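Long-range contact in monovalent Na+/H+ antiporter subunit D (Dietzia sp. DQ12-45-1b, PDB 7D3U), which forms part of the Mrp complex, a bacterial sodium/proton pump of the cell membrane, and belongs to the CPA3 antiporters: residues D55-V63 / N561-V572. Residues are numbered along the deposited sequence; the frame is centred on the assembly and turned at random.
Sequences DGSVVVHQV and NLYDPTTYIQAV. With LMT (dodecyl-beta-D-maltoside), chain I.
Val-58 and Val-60 meet helix 566-572 through their methyl groups. With chi1 at 173°, CG1 of Val-58 is turned away from its own backbone N, and it lies 3.9 Å from CB of Ala-571. CG1 of Val-58 also comes within 4.1 Å of CD1 of Tyr-568, obliquely to the ring. CG2 of Val-58 sits 3.8 Å from O of Thr-567. CG2 of Val-60 packs 3.6 Å from CG2 of Val-572, the two side chains lying roughly perpendicular. That Val-572 methyl also lies over one face of the Tyr-568 ring, toward its rim. An alanine in place of Val-58 is likely to leave a gap beside Ala-571 and the Tyr-568 ring.

Polar links are few. Gln-62, bent at chi2 (-72°), gives one weak hydrogen bond from NE2 to O of Val-572 (3.0 Å). OD1 of Asn-561 and O of Gly-56 are 3.4 Å apart, but both are acceptors.

Strand 59-62 pairs antiparallel with strand 73-76, whose Val-75 touches Val-60, Tyr-568 and Val-572. The contact thus packs the C-terminal helix on a small two-stranded sheet. With one weak hydrogen bond across it, the fit of the valine methyls against Ala-571, Tyr-568 and Val-572 probably sets how the helix sits against the strand.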
ATOM      1  N   ASP A  55     -11.729 -27.183 -11.392  1.00 79.19           N
ATOM      2  CA  ASP A  55     -12.780 -27.482 -12.354  1.00 79.19           C
ATOM      3  C   ASP A  55     -13.886 -26.433 -12.343  1.00 79.19           C
ATOM      4  O   ASP A  55     -15.052 -26.757 -12.590  1.00 79.19           O
ATOM      5  CB  ASP A  55     -13.358 -28.870 -12.089  1.00 79.19           C
ATOM      6  CG  ASP A  55     -13.799 -29.050 -10.652  1.00 79.19           C
ATOM      7  OD1 ASP A  55     -13.600 -28.118  -9.847  1.00 79.19           O
ATOM      8  OD2 ASP A  55     -14.341 -30.125 -10.323  1.00 79.19           O
ATOM      9  N   GLY A  56     -13.543 -25.180 -12.054  1.00 76.72           N
ATOM     10  CA  GLY A  56     -14.519 -24.113 -12.003  1.00 76.72           C
ATOM     11  C   GLY A  56     -15.507 -24.195 -10.863  1.00 76.72           C
ATOM     12  O   GLY A  56     -16.372 -23.319 -10.756  1.00 76.72           O
ATOM     13  N   SER A  57     -15.415 -25.215 -10.013  1.00 75.62           N
ATOM     14  CA  SER A  57     -16.310 -25.338  -8.878  1.00 75.62           C
ATOM     15  C   SER A  57     -16.078 -24.194  -7.892  1.00 75.62           C
ATOM     16  O   SER A  57     -15.092 -23.458  -7.965  1.00 75.62           O
ATOM     17  CB  SER A  57     -16.110 -26.682  -8.185  1.00 75.62           C
ATOM     18  OG  SER A  57     -16.760 -26.706  -6.929  1.00 75.62           O
ATOM     19  N   VAL A  58     -17.012 -24.052  -6.957  1.00 73.04           N
ATOM     20  CA  VAL A  58     -16.955 -23.027  -5.924  1.00 73.04           C
ATOM     21  C   VAL A  58     -17.331 -23.695  -4.612  1.00 73.04           C
ATOM     22  O   VAL A  58     -18.472 -24.138  -4.442  1.00 73.04           O
ATOM     23  CB  VAL A  58     -17.890 -21.848  -6.220  1.00 73.04           C
ATOM     24  CG1 VAL A  58     -17.930 -20.901  -5.039  1.00 73.04           C
ATOM     25  CG2 VAL A  58     -17.454 -21.121  -7.475  1.00 73.04           C
ATOM     26  N   VAL A  59     -16.379 -23.775  -3.689  1.00 70.76           N
ATOM     27  CA  VAL A  59     -16.617 -24.370  -2.380  1.00 70.76           C
ATOM     28  C   VAL A  59     -17.033 -23.265  -1.421  1.00 70.76           C
ATOM     29  O   VAL A  59     -16.282 -22.312  -1.195  1.00 70.76           O
ATOM     30  CB  VAL A  59     -15.371 -25.103  -1.869  1.00 70.76           C
ATOM     31  CG1 VAL A  59     -15.554 -25.484  -0.416  1.00 70.76           C
ATOM     32  CG2 VAL A  59     -15.105 -26.329  -2.718  1.00 70.76           C
ATOM     33  N   VAL A  60     -18.228 -23.394  -0.852  1.00 70.20           N
ATOM     34  CA  VAL A  60     -18.799 -22.376   0.020  1.00 70.20           C
ATOM     35  C   VAL A  60     -19.157 -23.022   1.346  1.00 70.20           C
ATOM     36  O   VAL A  60     -19.874 -24.027   1.379  1.00 70.20           O
ATOM     37  CB  VAL A  60     -20.041 -21.719  -0.609  1.00 70.20           C
ATOM     38  CG1 VAL A  60     -20.807 -20.933   0.435  1.00 70.20           C
ATOM     39  CG2 VAL A  60     -19.630 -20.828  -1.760  1.00 70.20           C
ATOM     40  N   HIS A  61     -18.664 -22.444   2.436  1.00 73.46           N
ATOM     41  CA  HIS A  61     -18.946 -22.922   3.781  1.00 73.46           C
ATOM     42  C   HIS A  61     -19.651 -21.822   4.558  1.00 73.46           C
ATOM     43  O   HIS A  61     -19.076 -20.756   4.788  1.00 73.46           O
ATOM     44  CB  HIS A  61     -17.663 -23.341   4.495  1.00 73.46           C
ATOM     45  CG  HIS A  61     -17.877 -23.752   5.916  1.00 73.46           C
ATOM     46  ND1 HIS A  61     -17.164 -23.213   6.963  1.00 73.46           N
ATOM     47  CD2 HIS A  61     -18.730 -24.649   6.463  1.00 73.46           C
ATOM     48  CE1 HIS A  61     -17.566 -23.760   8.094  1.00 73.46           C
ATOM     49  NE2 HIS A  61     -18.515 -24.635   7.819  1.00 73.46           N
ATOM     50  N   GLN A  62     -20.895 -22.073   4.951  1.00 74.27           N
ATOM     51  CA  GLN A  62     -21.648 -21.118   5.758  1.00 74.27           C
ATOM     52  C   GLN A  62     -21.143 -21.216   7.190  1.00 74.27           C
ATOM     53  O   GLN A  62     -21.469 -22.162   7.910  1.00 74.27           O
ATOM     54  CB  GLN A  62     -23.142 -21.396   5.671  1.00 74.27           C
ATOM     55  CG  GLN A  62     -23.644 -21.607   4.258  1.00 74.27           C
ATOM     56  CD  GLN A  62     -23.674 -20.325   3.454  1.00 74.27           C
ATOM     57  OE1 GLN A  62     -23.642 -19.228   4.009  1.00 74.27           O
ATOM     58  NE2 GLN A  62     -23.736 -20.457   2.135  1.00 74.27           N
ATOM     59  N   VAL A  63     -20.323 -20.244   7.597  1.00 73.60           N
ATOM     60  CA  VAL A  63     -19.752 -20.252   8.938  1.00 73.60           C
ATOM     61  C   VAL A  63     -20.868 -20.325   9.966  1.00 73.60           C
ATOM     62  O   VAL A  63     -21.846 -19.573   9.897  1.00 73.60           O
ATOM     63  CB  VAL A  63     -18.871 -19.014   9.149  1.00 73.60           C
ATOM     64  CG1 VAL A  63     -18.454 -18.902  10.601  1.00 73.60           C
ATOM     65  CG2 VAL A  63     -17.653 -19.079   8.251  1.00 73.60           C
ATOM     66  N   ASN A 561     -14.842 -17.516 -13.036  1.00 74.93           N
ATOM     67  CA  ASN A 561     -15.660 -17.286 -11.856  1.00 74.93           C
ATOM     68  C   ASN A 561     -16.042 -15.825 -11.687  1.00 74.93           C
ATOM     69  O   ASN A 561     -16.758 -15.491 -10.738  1.00 74.93           O
ATOM     70  CB  ASN A 561     -14.925 -17.775 -10.607  1.00 74.93           C
ATOM     71  CG  ASN A 561     -14.823 -19.280 -10.548  1.00 74.93           C
ATOM     72  OD1 ASN A 561     -15.659 -19.991 -11.105  1.00 74.93           O
ATOM     73  ND2 ASN A 561     -13.794 -19.777  -9.878  1.00 74.93           N
ATOM     74  N   LEU A 562     -15.579 -14.948 -12.574  1.00 72.31           N
ATOM     75  CA  LEU A 562     -15.880 -13.526 -12.510  1.00 72.31           C
ATOM     76  C   LEU A 562     -16.746 -13.056 -13.669  1.00 72.31           C
ATOM     77  O   LEU A 562     -17.726 -12.340 -13.450  1.00 72.31           O
ATOM     78  CB  LEU A 562     -14.579 -12.715 -12.464  1.00 72.31           C
ATOM     79  CG  LEU A 562     -13.649 -13.014 -11.289  1.00 72.31           C
ATOM     80  CD1 LEU A 562     -12.440 -12.104 -11.321  1.00 72.31           C
ATOM     81  CD2 LEU A 562     -14.392 -12.869  -9.979  1.00 72.31           C
ATOM     82  N   TYR A 563     -16.418 -13.436 -14.902  1.00 75.75           N
ATOM     83  CA  TYR A 563     -17.269 -13.073 -16.028  1.00 75.75           C
ATOM     84  C   TYR A 563     -18.504 -13.955 -16.135  1.00 75.75           C
ATOM     85  O   TYR A 563     -19.291 -13.780 -17.070  1.00 75.75           O
ATOM     86  CB  TYR A 563     -16.475 -13.099 -17.343  1.00 75.75           C
ATOM     87  CG  TYR A 563     -16.016 -14.457 -17.842  1.00 75.75           C
ATOM     88  CD1 TYR A 563     -16.914 -15.371 -18.381  1.00 75.75           C
ATOM     89  CD2 TYR A 563     -14.674 -14.804 -17.815  1.00 75.75           C
ATOM     90  CE1 TYR A 563     -16.491 -16.600 -18.846  1.00 75.75           C
ATOM     91  CE2 TYR A 563     -14.242 -16.029 -18.281  1.00 75.75           C
ATOM     92  CZ  TYR A 563     -15.154 -16.923 -18.794  1.00 75.75           C
ATOM     93  OH  TYR A 563     -14.726 -18.144 -19.260  1.00 75.75           O
ATOM     94  N   ASP A 564     -18.692 -14.888 -15.203  1.00 78.52           N
ATOM     95  CA  ASP A 564     -19.878 -15.743 -15.172  1.00 78.52           C
ATOM     96  C   ASP A 564     -20.096 -16.199 -13.738  1.00 78.52           C
ATOM     97  O   ASP A 564     -19.820 -17.349 -13.379  1.00 78.52           O
ATOM     98  CB  ASP A 564     -19.714 -16.934 -16.114  1.00 78.52           C
ATOM     99  CG  ASP A 564     -21.028 -17.619 -16.422  1.00 78.52           C
ATOM    100  OD1 ASP A 564     -21.657 -18.155 -15.486  1.00 78.52           O
ATOM    101  OD2 ASP A 564     -21.435 -17.617 -17.602  1.00 78.52           O
ATOM    102  N   PRO A 565     -20.599 -15.312 -12.883  1.00 77.76           N
ATOM    103  CA  PRO A 565     -20.686 -15.633 -11.456  1.00 77.76           C
ATOM    104  C   PRO A 565     -21.926 -16.433 -11.100  1.00 77.76           C
ATOM    105  O   PRO A 565     -22.281 -16.532  -9.922  1.00 77.76           O
ATOM    106  CB  PRO A 565     -20.706 -14.252 -10.801  1.00 77.76           C
ATOM    107  CG  PRO A 565     -21.426 -13.409 -11.791  1.00 77.76           C
ATOM    108  CD  PRO A 565     -21.072 -13.945 -13.163  1.00 77.76           C
ATOM    109  N   THR A 566     -22.600 -16.998 -12.104  1.00 77.46           N
ATOM    110  CA  THR A 566     -23.772 -17.820 -11.826  1.00 77.46           C
ATOM    111  C   THR A 566     -23.405 -19.030 -10.977  1.00 77.46           C
ATOM    112  O   THR A 566     -24.149 -19.405 -10.066  1.00 77.46           O
ATOM    113  CB  THR A 566     -24.427 -18.263 -13.131  1.00 77.46           C
ATOM    114  OG1 THR A 566     -23.660 -19.319 -13.718  1.00 77.46           O
ATOM    115  CG2 THR A 566     -24.504 -17.101 -14.105  1.00 77.46           C
ATOM    116  N   THR A 567     -22.248 -19.638 -11.243  1.00 76.58           N
ATOM    117  CA  THR A 567     -21.811 -20.788 -10.462  1.00 76.58           C
ATOM    118  C   THR A 567     -21.321 -20.406  -9.075  1.00 76.58           C
ATOM    119  O   THR A 567     -21.196 -21.286  -8.219  1.00 76.58           O
ATOM    120  CB  THR A 567     -20.703 -21.538 -11.197  1.00 76.58           C
ATOM    121  OG1 THR A 567     -20.229 -22.610 -10.374  1.00 76.58           O
ATOM    122  CG2 THR A 567     -19.549 -20.601 -11.508  1.00 76.58           C
ATOM    123  N   TYR A 568     -21.037 -19.128  -8.837  1.00 73.94           N
ATOM    124  CA  TYR A 568     -20.648 -18.642  -7.521  1.00 73.94           C
ATOM    125  C   TYR A 568     -21.860 -18.231  -6.697  1.00 73.94           C
ATOM    126  O   TYR A 568     -21.960 -18.582  -5.516  1.00 73.94           O
ATOM    127  CB  TYR A 568     -19.674 -17.469  -7.676  1.00 73.94           C
ATOM    128  CG  TYR A 568     -19.482 -16.607  -6.449  1.00 73.94           C
ATOM    129  CD1 TYR A 568     -18.511 -16.913  -5.509  1.00 73.94           C
ATOM    130  CD2 TYR A 568     -20.244 -15.463  -6.252  1.00 73.94           C
ATOM    131  CE1 TYR A 568     -18.323 -16.122  -4.395  1.00 73.94           C
ATOM    132  CE2 TYR A 568     -20.062 -14.667  -5.142  1.00 73.94           C
ATOM    133  CZ  TYR A 568     -19.100 -15.001  -4.218  1.00 73.94           C
ATOM    134  OH  TYR A 568     -18.913 -14.211  -3.109  1.00 73.94           O
ATOM    135  N   ILE A 569     -22.791 -17.503  -7.311  1.00 74.63           N
ATOM    136  CA  ILE A 569     -24.010 -17.108  -6.618  1.00 74.63           C
ATOM    137  C   ILE A 569     -24.885 -18.323  -6.340  1.00 74.63           C
ATOM    138  O   ILE A 569     -25.512 -18.423  -5.280  1.00 74.63           O
ATOM    139  CB  ILE A 569     -24.751 -16.039  -7.438  1.00 74.63           C
ATOM    140  CG1 ILE A 569     -24.002 -14.712  -7.341  1.00 74.63           C
ATOM    141  CG2 ILE A 569     -26.178 -15.883  -6.960  1.00 74.63           C
ATOM    142  CD1 ILE A 569     -23.873 -13.991  -8.650  1.00 74.63           C
ATOM    143  N   GLN A 570     -24.929 -19.275  -7.275  1.00 77.45           N
ATOM    144  CA  GLN A 570     -25.686 -20.498  -7.048  1.00 77.45           C
ATOM    145  C   GLN A 570     -25.059 -21.370  -5.970  1.00 77.45           C
ATOM    146  O   GLN A 570     -25.731 -22.262  -5.443  1.00 77.45           O
ATOM    147  CB  GLN A 570     -25.807 -21.286  -8.353  1.00 77.45           C
ATOM    148  CG  GLN A 570     -27.089 -22.086  -8.483  1.00 77.45           C
ATOM    149  CD  GLN A 570     -26.976 -23.466  -7.873  1.00 77.45           C
ATOM    150  OE1 GLN A 570     -25.890 -24.040  -7.808  1.00 77.45           O
ATOM    151  NE2 GLN A 570     -28.101 -24.007  -7.420  1.00 77.45           N
ATOM    152  N   ALA A 571     -23.796 -21.130  -5.627  1.00 75.26           N
ATOM    153  CA  ALA A 571     -23.134 -21.895  -4.579  1.00 75.26           C
ATOM    154  C   ALA A 571     -23.225 -21.211  -3.222  1.00 75.26           C
ATOM    155  O   ALA A 571     -23.331 -21.891  -2.196  1.00 75.26           O
ATOM    156  CB  ALA A 571     -21.668 -22.131  -4.943  1.00 75.26           C
ATOM    157  N   VAL A 572     -23.182 -19.880  -3.190  1.00 73.17           N
ATOM    158  CA  VAL A 572     -23.307 -19.187  -1.913  1.00 73.17           C
ATOM    159  C   VAL A 572     -24.753 -19.196  -1.428  1.00 73.17           C
ATOM    160  O   VAL A 572     -25.006 -19.207  -0.219  1.00 73.17           O
ATOM    161  CB  VAL A 572     -22.765 -17.752  -2.021  1.00 73.17           C
ATOM    162  CG1 VAL A 572     -22.869 -17.040  -0.687  1.00 73.17           C
ATOM    163  CG2 VAL A 572     -21.330 -17.761  -2.496  1.00 73.17           C
TER
HETATM  164  C1B LMT I 603     -12.033 -33.649  -5.205  1.00 79.05           C
HETATM  165  C2B LMT I 603     -13.040 -34.739  -4.805  1.00 79.05           C
HETATM  166  C3B LMT I 603     -14.358 -34.576  -5.588  1.00 79.05           C
HETATM  167  C4B LMT I 603     -14.108 -34.393  -7.111  1.00 79.05           C
HETATM  168  C5B LMT I 603     -12.972 -33.370  -7.339  1.00 79.05           C
HETATM  169  C6B LMT I 603     -13.467 -31.946  -7.099  1.00 79.05           C
HETATM  170  O1B LMT I 603     -10.836 -33.870  -4.538  1.00 79.05           O
HETATM  171  O2B LMT I 603     -12.458 -35.948  -5.082  1.00 79.05           O
HETATM  172  O3B LMT I 603     -15.156 -33.594  -5.054  1.00 79.05           O
HETATM  173  O4' LMT I 603     -13.759 -35.593  -7.691  1.00 79.05           O
HETATM  174  O5B LMT I 603     -11.821 -33.643  -6.580  1.00 79.05           O
HETATM  175  O6B LMT I 603     -13.376 -31.216  -8.255  1.00 79.05           O
HETATM  176  C1' LMT I 603      -8.482 -31.912  -1.698  1.00 79.05           C
HETATM  177  C2' LMT I 603      -9.950 -32.199  -1.290  1.00 79.05           C
HETATM  178  C3' LMT I 603     -10.687 -33.155  -2.268  1.00 79.05           C
HETATM  179  C4' LMT I 603     -10.360 -32.826  -3.726  1.00 79.05           C
HETATM  180  C5' LMT I 603      -8.828 -32.844  -3.759  1.00 79.05           C
HETATM  181  C6' LMT I 603      -8.218 -32.926  -5.132  1.00 79.05           C
HETATM  182  O1' LMT I 603      -8.074 -30.739  -1.135  1.00 79.05           O
HETATM  183  O2' LMT I 603      -9.933 -32.809  -0.063  1.00 79.05           O
HETATM  184  O3' LMT I 603     -12.033 -33.091  -2.064  1.00 79.05           O
HETATM  185  O5' LMT I 603      -8.363 -31.713  -3.094  1.00 79.05           O
HETATM  186  O6' LMT I 603      -9.172 -32.480  -6.004  1.00 79.05           O
HETATM  187  C1  LMT I 603      -7.530 -30.848   0.157  1.00 79.05           C
HETATM  188  C2  LMT I 603      -8.211 -29.766   0.936  1.00 79.05           C
HETATM  189  C3  LMT I 603      -7.549 -29.341   2.203  1.00 79.05           C
HETATM  190  C4  LMT I 603      -8.406 -28.264   2.809  1.00 79.05           C
HETATM  191  C5  LMT I 603      -7.551 -27.249   3.480  1.00 79.05           C
HETATM  192  C6  LMT I 603      -8.265 -26.569   4.594  1.00 79.05           C
HETATM  193  C7  LMT I 603      -7.462 -26.695   5.853  1.00 79.05           C
HETATM  194  C8  LMT I 603      -6.601 -25.492   5.997  1.00 79.05           C
HETATM  195  C9  LMT I 603      -5.604 -25.584   7.102  1.00 79.05           C
HETATM  196  C10 LMT I 603      -5.021 -24.214   7.285  1.00 79.05           C
HETATM  197  C11 LMT I 603      -3.735 -24.265   8.041  1.00 79.05           C
HETATM  198  C12 LMT I 603      -3.190 -22.900   8.283  1.00 79.05           C